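Local coordinates for cell division protein FtsZ 1 (Methanocaldococcus jannaschii, PDB 1W58) that binds GTP, and probably hydrolyses it and polymerises into the dynamic Z ring that marks the future site of cell division, at residues I251-S256 with T330-L335; A285-M290 with E302-V307; E293-E298 with A321-N326. One frame throughout, in Å; residues are numbered along the deposited sequence.

Contact 1: residues I251-S256 with T330-L335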
loop_
_atom_site.group_PDB
_atom_site.type_symbol
_atom_site.label_atom_id
_atom_site.label_comp_id
_atom_site.label_asym_id
_atom_site.label_seq_id
_atom_site.Cartn_x
_atom_site.Cartn_y
_atom_site.Cartn_z
ATOM N N ILE A 251 23.925 8.694 24.889
ATOM C CA ILE A 251 25.142 9.389 24.559
ATOM C C ILE A 251 25.895 9.955 25.744
ATOM O O ILE A 251 25.465 9.853 26.903
ATOM C CB ILE A 251 24.907 10.505 23.507
ATOM C CG1 ILE A 251 24.754 11.878 24.167
ATOM C CG2 ILE A 251 23.717 10.146 22.654
ATOM C CD1 ILE A 251 23.453 12.087 24.853
ATOM N N GLY A 252 27.056 10.514 25.425
ATOM C CA GLY A 252 27.927 11.119 26.409
ATOM C C GLY A 252 28.681 12.204 25.674
ATOM O O GLY A 252 29.113 11.994 24.543
ATOM N N ILE A 253 28.816 13.377 26.280
ATOM C CA ILE A 253 29.551 14.448 25.631
ATOM C C ILE A 253 30.598 14.995 26.579
ATOM O O ILE A 253 30.333 15.216 27.758
ATOM C CB ILE A 253 28.624 15.593 25.183
ATOM C CG1 ILE A 253 27.586 15.058 24.190
ATOM C CG2 ILE A 253 29.445 16.709 24.535
ATOM C CD1 ILE A 253 26.657 16.121 23.633
ATOM N N GLY A 254 31.802 15.185 26.052
ATOM C CA GLY A 254 32.899 15.714 26.837
ATOM C C GLY A 254 33.815 16.529 25.944
ATOM O O GLY A 254 33.800 16.372 24.718
ATOM N N GLU A 255 34.602 17.419 26.539
ATOM C CA GLU A 255 35.529 18.230 25.759
ATOM C C GLU A 255 36.569 18.862 26.664
ATOM O O GLU A 255 36.281 19.228 27.801
ATOM C CB GLU A 255 34.778 19.306 24.968
ATOM C CG GLU A 255 34.286 20.486 25.779
ATOM C CD GLU A 255 33.331 21.368 24.990
ATOM O OE1 GLU A 255 33.574 21.593 23.786
ATOM O OE2 GLU A 255 32.336 21.842 25.580
ATOM N N SER A 256 37.787 18.969 26.149
ATOM C CA SER A 256 38.889 19.542 26.902
ATOM C C SER A 256 39.513 20.722 26.176
ATOM O O SER A 256 39.643 20.723 24.950
ATOM C CB SER A 256 39.956 18.479 27.167
ATOM O OG SER A 256 40.953 18.974 28.043
ATOM N N THR A 330 39.889 23.578 21.248
ATOM C CA THR A 330 39.265 22.507 22.021
ATOM C C THR A 330 38.964 21.271 21.181
ATOM O O THR A 330 38.752 21.370 19.973
ATOM C CB THR A 330 37.927 22.975 22.642
ATOM O OG1 THR A 330 38.153 24.125 23.465
ATOM C CG2 THR A 330 37.311 21.873 23.486
ATOM N N VAL A 331 38.976 20.107 21.825
ATOM C CA VAL A 331 38.616 18.863 21.156
ATOM C C VAL A 331 37.342 18.386 21.850
ATOM O O VAL A 331 37.296 18.267 23.082
ATOM C CB VAL A 331 39.700 17.747 21.258
ATOM C CG1 VAL A 331 40.949 18.172 20.522
ATOM C CG2 VAL A 331 39.991 17.416 22.703
ATOM N N ARG A 332 36.298 18.151 21.064
ATOM C CA ARG A 332 35.034 17.696 21.621
ATOM C C ARG A 332 34.858 16.234 21.268
ATOM O O ARG A 332 35.225 15.809 20.177
ATOM C CB ARG A 332 33.880 18.514 21.056
ATOM C CG ARG A 332 32.565 18.235 21.751
ATOM C CD ARG A 332 31.402 18.871 21.014
ATOM N NE ARG A 332 31.359 20.325 21.127
ATOM C CZ ARG A 332 31.333 21.151 20.083
ATOM N NH1 ARG A 332 31.354 20.663 18.845
ATOM N NH2 ARG A 332 31.254 22.462 20.274
ATOM N N VAL A 333 34.318 15.459 22.199
ATOM C CA VAL A 333 34.099 14.036 21.954
ATOM C C VAL A 333 32.625 13.639 22.111
ATOM O O VAL A 333 31.994 13.943 23.135
ATOM C CB VAL A 333 34.967 13.168 22.902
ATOM C CG1 VAL A 333 34.615 11.695 22.735
ATOM C CG2 VAL A 333 36.453 13.369 22.579
ATOM N N LEU A 334 32.083 12.975 21.084
ATOM C CA LEU A 334 30.698 12.506 21.096
ATOM C C LEU A 334 30.710 11.001 21.129
ATOM O O LEU A 334 31.286 10.371 20.266
ATOM C CB LEU A 334 29.945 12.967 19.844
ATOM C CG LEU A 334 28.524 12.405 19.599
ATOM C CD1 LEU A 334 27.584 12.763 20.728
ATOM C CD2 LEU A 334 27.977 12.975 18.305
ATOM N N LEU A 335 30.085 10.430 22.140
ATOM C CA LEU A 335 29.994 8.985 22.287
ATOM C C LEU A 335 28.551 8.510 22.195
ATOM O O LEU A 335 27.679 9.030 22.908
ATOM C CB LEU A 335 30.500 8.551 23.654
ATOM C CG LEU A 335 31.895 7.993 23.838
ATOM C CD1 LEU A 335 32.912 8.857 23.097
ATOM C CD2 LEU A 335 32.170 7.948 25.337
#

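Contact 2: residues A285-M290 with E302-V307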
loop_
_atom_site.group_PDB
_atom_site.type_symbol
_atom_site.label_atom_id
_atom_site.label_comp_id
_atom_site.label_asym_id
_atom_site.label_seq_id
_atom_site.Cartn_x
_atom_site.Cartn_y
_atom_site.Cartn_z
ATOM N N ALA A 285 29.398 0.911 19.058
ATOM C CA ALA A 285 29.535 2.250 19.578
ATOM C C ALA A 285 30.033 3.116 18.444
ATOM O O ALA A 285 30.719 2.622 17.558
ATOM C CB ALA A 285 30.529 2.261 20.698
ATOM N N LEU A 286 29.657 4.393 18.445
ATOM C CA LEU A 286 30.120 5.317 17.423
ATOM C C LEU A 286 30.843 6.405 18.206
ATOM O O LEU A 286 30.357 6.849 19.255
ATOM C CB LEU A 286 28.954 5.902 16.607
ATOM C CG LEU A 286 28.050 4.860 15.902
ATOM C CD1 LEU A 286 26.856 4.510 16.772
ATOM C CD2 LEU A 286 27.559 5.407 14.604
ATOM N N ILE A 287 32.023 6.800 17.726
ATOM C CA ILE A 287 32.800 7.821 18.400
ATOM C C ILE A 287 33.194 8.891 17.401
ATOM O O ILE A 287 33.708 8.586 16.330
ATOM C CB ILE A 287 34.077 7.224 19.052
ATOM C CG1 ILE A 287 33.726 5.950 19.822
ATOM C CG2 ILE A 287 34.652 8.204 20.059
ATOM C CD1 ILE A 287 34.907 5.252 20.451
ATOM N N HIS A 288 32.920 10.145 17.741
ATOM C CA HIS A 288 33.266 11.249 16.868
ATOM C C HIS A 288 34.080 12.238 17.665
ATOM O O HIS A 288 33.565 12.867 18.588
ATOM C CB HIS A 288 32.026 11.964 16.354
ATOM C CG HIS A 288 32.323 12.998 15.318
ATOM N ND1 HIS A 288 31.366 13.862 14.830
ATOM C CD2 HIS A 288 33.461 13.273 14.633
ATOM C CE1 HIS A 288 31.898 14.620 13.884
ATOM N NE2 HIS A 288 33.169 14.282 13.746
ATOM N N VAL A 289 35.352 12.369 17.310
ATOM C CA VAL A 289 36.247 13.300 17.987
ATOM C C VAL A 289 36.377 14.529 17.092
ATOM O O VAL A 289 36.666 14.428 15.909
ATOM C CB VAL A 289 37.641 12.636 18.267
ATOM C CG1 VAL A 289 38.234 12.108 16.995
ATOM C CG2 VAL A 289 38.583 13.628 18.898
ATOM N N MET A 290 36.115 15.691 17.662
ATOM C CA MET A 290 36.187 16.941 16.915
ATOM C C MET A 290 37.203 17.879 17.574
ATOM O O MET A 290 37.427 17.822 18.788
ATOM C CB MET A 290 34.804 17.605 16.884
ATOM C CG MET A 290 33.705 16.722 16.282
ATOM S SD MET A 290 32.017 17.190 16.788
ATOM C CE MET A 290 31.813 16.202 18.243
ATOM N N GLU A 302 43.636 7.531 21.096
ATOM C CA GLU A 302 43.689 7.438 22.554
ATOM C C GLU A 302 42.234 7.407 23.030
ATOM O O GLU A 302 41.864 6.628 23.921
ATOM C CB GLU A 302 44.413 8.658 23.152
ATOM C CG GLU A 302 45.191 8.366 24.448
ATOM C CD GLU A 302 45.435 9.602 25.338
ATOM O OE1 GLU A 302 45.694 10.717 24.820
ATOM O OE2 GLU A 302 45.381 9.443 26.577
ATOM N N VAL A 303 41.416 8.264 22.421
ATOM C CA VAL A 303 39.993 8.342 22.741
ATOM C C VAL A 303 39.350 6.960 22.532
ATOM O O VAL A 303 38.765 6.369 23.452
ATOM C CB VAL A 303 39.284 9.365 21.826
ATOM C CG1 VAL A 303 37.788 9.326 22.053
ATOM C CG2 VAL A 303 39.821 10.764 22.085
ATOM N N VAL A 304 39.497 6.436 21.320
ATOM C CA VAL A 304 38.916 5.153 20.986
ATOM C C VAL A 304 39.301 4.027 21.938
ATOM O O VAL A 304 38.433 3.275 22.397
ATOM C CB VAL A 304 39.291 4.734 19.563
ATOM C CG1 VAL A 304 38.597 3.438 19.221
ATOM C CG2 VAL A 304 38.920 5.828 18.572
ATOM N N ALA A 305 40.591 3.912 22.248
ATOM C CA ALA A 305 41.072 2.840 23.128
ATOM C C ALA A 305 40.584 2.957 24.566
ATOM O O ALA A 305 40.340 1.942 25.232
ATOM C CB ALA A 305 42.603 2.779 23.093
ATOM N N THR A 306 40.448 4.192 25.043
ATOM C CA THR A 306 39.968 4.434 26.404
ATOM C C THR A 306 38.505 3.968 26.498
ATOM O O THR A 306 38.073 3.428 27.523
ATOM C CB THR A 306 40.036 5.937 26.767
ATOM O OG1 THR A 306 41.346 6.449 26.485
ATOM C CG2 THR A 306 39.730 6.141 28.240
ATOM N N VAL A 307 37.754 4.187 25.416
ATOM C CA VAL A 307 36.352 3.792 25.344
ATOM C C VAL A 307 36.286 2.305 25.058
ATOM O O VAL A 307 35.517 1.567 25.665
ATOM C CB VAL A 307 35.615 4.527 24.189
ATOM C CG1 VAL A 307 34.208 3.944 24.002
ATOM C CG2 VAL A 307 35.549 6.019 24.473
#

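Contact 3: residues E293-E298 with A321-N326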
loop_
_atom_site.group_PDB
_atom_site.type_symbol
_atom_site.label_atom_id
_atom_site.label_comp_id
_atom_site.label_asym_id
_atom_site.label_seq_id
_atom_site.Cartn_x
_atom_site.Cartn_y
_atom_site.Cartn_z
ATOM N N GLU A 293 42.524 22.639 13.840
ATOM C CA GLU A 293 43.476 22.220 12.810
ATOM C C GLU A 293 44.577 21.268 13.297
ATOM O O GLU A 293 45.068 20.429 12.539
ATOM C CB GLU A 293 44.122 23.462 12.200
ATOM C CG GLU A 293 44.781 23.237 10.854
ATOM C CD GLU A 293 43.770 23.132 9.727
ATOM O OE1 GLU A 293 42.897 24.025 9.633
ATOM O OE2 GLU A 293 43.856 22.166 8.933
ATOM N N ASP A 294 44.956 21.404 14.564
ATOM C CA ASP A 294 46.012 20.589 15.161
ATOM C C ASP A 294 45.554 19.233 15.699
ATOM O O ASP A 294 46.252 18.610 16.502
ATOM C CB ASP A 294 46.677 21.371 16.291
ATOM C CG ASP A 294 45.676 21.866 17.314
ATOM O OD1 ASP A 294 44.855 22.740 16.964
ATOM O OD2 ASP A 294 45.696 21.376 18.461
ATOM N N LEU A 295 44.383 18.778 15.273
ATOM C CA LEU A 295 43.887 17.489 15.739
ATOM C C LEU A 295 44.727 16.408 15.080
ATOM O O LEU A 295 45.145 16.554 13.932
ATOM C CB LEU A 295 42.411 17.309 15.363
ATOM C CG LEU A 295 41.751 16.000 15.808
ATOM C CD1 LEU A 295 41.778 15.902 17.320
ATOM C CD2 LEU A 295 40.324 15.943 15.295
ATOM N N THR A 296 44.972 15.322 15.800
ATOM C CA THR A 296 45.769 14.238 15.257
ATOM C C THR A 296 45.131 12.871 15.454
ATOM O O THR A 296 44.441 12.640 16.447
ATOM C CB THR A 296 47.151 14.213 15.905
ATOM O OG1 THR A 296 47.855 13.044 15.468
ATOM C CG2 THR A 296 47.025 14.203 17.420
ATOM N N LEU A 297 45.376 11.968 14.506
ATOM C CA LEU A 297 44.842 10.611 14.583
ATOM C C LEU A 297 45.315 9.953 15.865
ATOM O O LEU A 297 44.773 8.931 16.295
ATOM C CB LEU A 297 45.310 9.764 13.393
ATOM C CG LEU A 297 44.694 9.999 12.012
ATOM C CD1 LEU A 297 45.051 11.381 11.500
ATOM C CD2 LEU A 297 45.197 8.934 11.057
ATOM N N GLU A 298 46.338 10.549 16.470
ATOM C CA GLU A 298 46.915 10.032 17.704
ATOM C C GLU A 298 45.958 10.246 18.862
ATOM O O GLU A 298 45.725 9.338 19.656
ATOM C CB GLU A 298 48.251 10.729 18.000
ATOM C CG GLU A 298 49.311 10.584 16.908
ATOM C CD GLU A 298 49.676 9.134 16.627
ATOM O OE1 GLU A 298 48.905 8.435 15.928
ATOM O OE2 GLU A 298 50.736 8.687 17.118
ATOM N N ALA A 321 37.216 11.500 12.850
ATOM C CA ALA A 321 37.828 12.684 13.451
ATOM C C ALA A 321 37.745 13.839 12.468
ATOM O O ALA A 321 38.230 13.745 11.341
ATOM C CB ALA A 321 39.278 12.403 13.805
ATOM N N THR A 322 37.138 14.936 12.904
ATOM C CA THR A 322 36.971 16.089 12.035
ATOM C C THR A 322 37.479 17.385 12.651
ATOM O O THR A 322 37.514 17.540 13.876
ATOM C CB THR A 322 35.483 16.270 11.660
ATOM O OG1 THR A 322 34.691 16.318 12.858
ATOM C CG2 THR A 322 35.013 15.115 10.776
ATOM N N ILE A 323 37.867 18.312 11.778
ATOM C CA ILE A 323 38.378 19.609 12.195
ATOM C C ILE A 323 37.287 20.657 12.065
ATOM O O ILE A 323 36.656 20.787 11.012
ATOM C CB ILE A 323 39.599 20.052 11.326
ATOM C CG1 ILE A 323 40.880 19.356 11.808
ATOM C CG2 ILE A 323 39.754 21.574 11.366
ATOM C CD1 ILE A 323 40.941 17.877 11.496
ATOM N N ASP A 324 37.082 21.411 13.138
ATOM C CA ASP A 324 36.073 22.459 13.158
ATOM C C ASP A 324 36.694 23.808 13.516
ATOM O O ASP A 324 37.175 24.000 14.634
ATOM C CB ASP A 324 34.974 22.098 14.160
ATOM C CG ASP A 324 33.928 23.184 14.296
ATOM O OD1 ASP A 324 33.582 23.804 13.267
ATOM O OD2 ASP A 324 33.446 23.408 15.428
ATOM N N GLU A 325 36.685 24.733 12.558
ATOM C CA GLU A 325 37.247 26.071 12.756
ATOM C C GLU A 325 36.811 26.739 14.057
ATOM O O GLU A 325 37.636 27.207 14.847
ATOM C CB GLU A 325 36.856 26.992 11.593
ATOM C CG GLU A 325 36.976 28.478 11.950
ATOM C CD GLU A 325 36.622 29.415 10.808
ATOM O OE1 GLU A 325 37.367 29.438 9.802
ATOM O OE2 GLU A 325 35.602 30.133 10.920
ATOM N N ASN A 326 35.502 26.786 14.258
ATOM C CA ASN A 326 34.908 27.415 15.422
ATOM C C ASN A 326 35.354 26.857 16.770
ATOM O O ASN A 326 35.094 27.468 17.805
ATOM C CB ASN A 326 33.390 27.332 15.306
ATOM C CG ASN A 326 32.883 27.880 13.984
ATOM O OD1 ASN A 326 31.696 27.773 13.664
ATOM N ND2 ASN A 326 33.786 28.476 13.209
#

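Contact 1: residues I251-S256 with T330-L335
Gly252 and Leu335, Gly254 and Val333, and Ser256 and Val331 face each other as antiparallel hydrogen-bonded pairs, each closed by two backbone bonds. From Val333 N to Gly254 O the distance is 2.7 Å; at the far end Val331 N reaches Ser256 O over 3.3 Å. Weaker CA-H...O contacts, as from Ile253 CA to Val333 O, lie between these rungs.

The non-hydrogen-bonded pairs carry the side-chain contacts on the face of Ile253, Glu255, Arg332 and Leu334. Ile253 CG1 meets Leu334 CD1 at 4.2 Å, the two side chains crossing at a slant. Glu255 and Arg332 run side by side in the same direction, joined by a long salt bridge of 3.7 Å from OE1 to NE. The Arg332 chain is extended as far as CD and bends at chi3 (-72°), which sets NE beside the carboxylate. Carboxylate and guanidinium planes are 55° apart, which fits a loose pairing rather than a flat two-pronged one.

The other face, with Val331, Val333 and Leu335, is covered by helix 261-270. With segment axes 4.7 Å apart and N-to-C directions at 166°, these are adjacent antiparallel strands, 249-256 at the edge, in the mixed four-stranded sheet of the FtsZ C-terminal domain.

Contact 2: residues A285-M290 with E302-V307
Ile287 lies over the helix flank formed by Val303, Val304 and Val307, contributing the larger part of the strand's buried area. The two segments are the first strand and the helix of a beta-alpha-beta unit, in which helix 297-308 links strand 285-291 to strand 317-323. Their axes approach to 9.6 Å, with N-to-C directions 148° apart, so the helix runs back across the sheet roughly antiparallel to the strand it follows.

The two branches of Ile287 divide the work. With CG1 anti to the carbonyl carbon (chi1 -47°) and the chain extended beyond it, Ile287 CD1 is carried out to the helix, where it meets Val307 CG1 tip to tip at 3.8 Å. Ile287 CD1 also stands 4.0 Å from Val304 CA, close against the helix backbone. The shorter branch, Ile287 CG2, approaches Val303 CG1 to 3.9 Å as the two side chains slide past one another in opposite directions. Two residues along the strand, Val289 CG2 makes a looser contact of 4.5 Å with Val303 CG2.

All these contacts are between apolar groups. Helix 261-270 joins the same layer through Val266, which touches Val303 and Val307. Within the helix, Glu302 O accepts twice: Thr306 N makes the helical bond, while Thr306 OG1 comes from the opposite face of the carbonyl plane at 2.6 Å.

Contact 3: residues E293-E298 with A321-N326
Leu295 and Ile323 meet where the loop before helix 297-308 passes over the end of strand 317-323. Leu295 CB lies 4.2 Å from Ile323 CD1, while Leu295 CD2 extends farther along the strand, to 4.0 Å from Ala321 CB. Leu295 CD2 also comes within 3.5 Å of Thr322 O, touching the backbone between the two apolar side chains. Leu295 is turned with CG anti to its own amide nitrogen (chi1 -179°), which carries the isobutyl group down to the strand.

Ile323 also packs against the loop backbone: its CG2 is 3.9 Å from Glu293 N, and its CG1 is 4.0 Å from Glu293 CA. The Glu293 side chain sets out away from the strand, and its carboxylate end, OE1, comes no nearer than 4.3 Å to Ile323 CG2. Replacing Ile323 with an alanine would probably take away the branches that meet Leu295 CB and the Glu293 backbone and so open a gap between loop and strand.

Farther out, Asp294 OD2 forms a salt bridge with Arg261 NH1 of helix 261-270, and Thr296 sits at the N-cap position of helix 297-308. On the strand, Thr322 has its CB directed away from the loop, and its OG1 is hydrogen-bonded to His288 NE2 of strand 285-291.

The salt bridge of Asp294 and the hydrogen bond of Thr322 are thus made with neighbouring elements. The closest contacts between the two segments come from methyl, methylene and backbone atoms, which implies that they are joined mainly by apolar contact, at a margin that is partly exposed.

All three contacts lie in the C-terminal domain and reach its four-stranded mixed sheet, ordered 249-256, 331-337, 285-291, 317-323. Contact 1 pairs the first two strands; contact 2 sets helix 297-308 on the third; contact 3 brings the loop leading into that helix to the fourth. Centres of contacts 1 and 2 are 9 Å apart, and each lies 13 Å from contact 3. Along the chain the segments of contacts 2 and 3 alternate, all between the two strands of contact 1. Probable backbone hydrogen bonds such as Arg332 N to Met290 O (2.6 Å) and Thr322 N to Val289 O (3.1 Å) connect them through strand 285-291, so all three belong to one sheet and its covering helix.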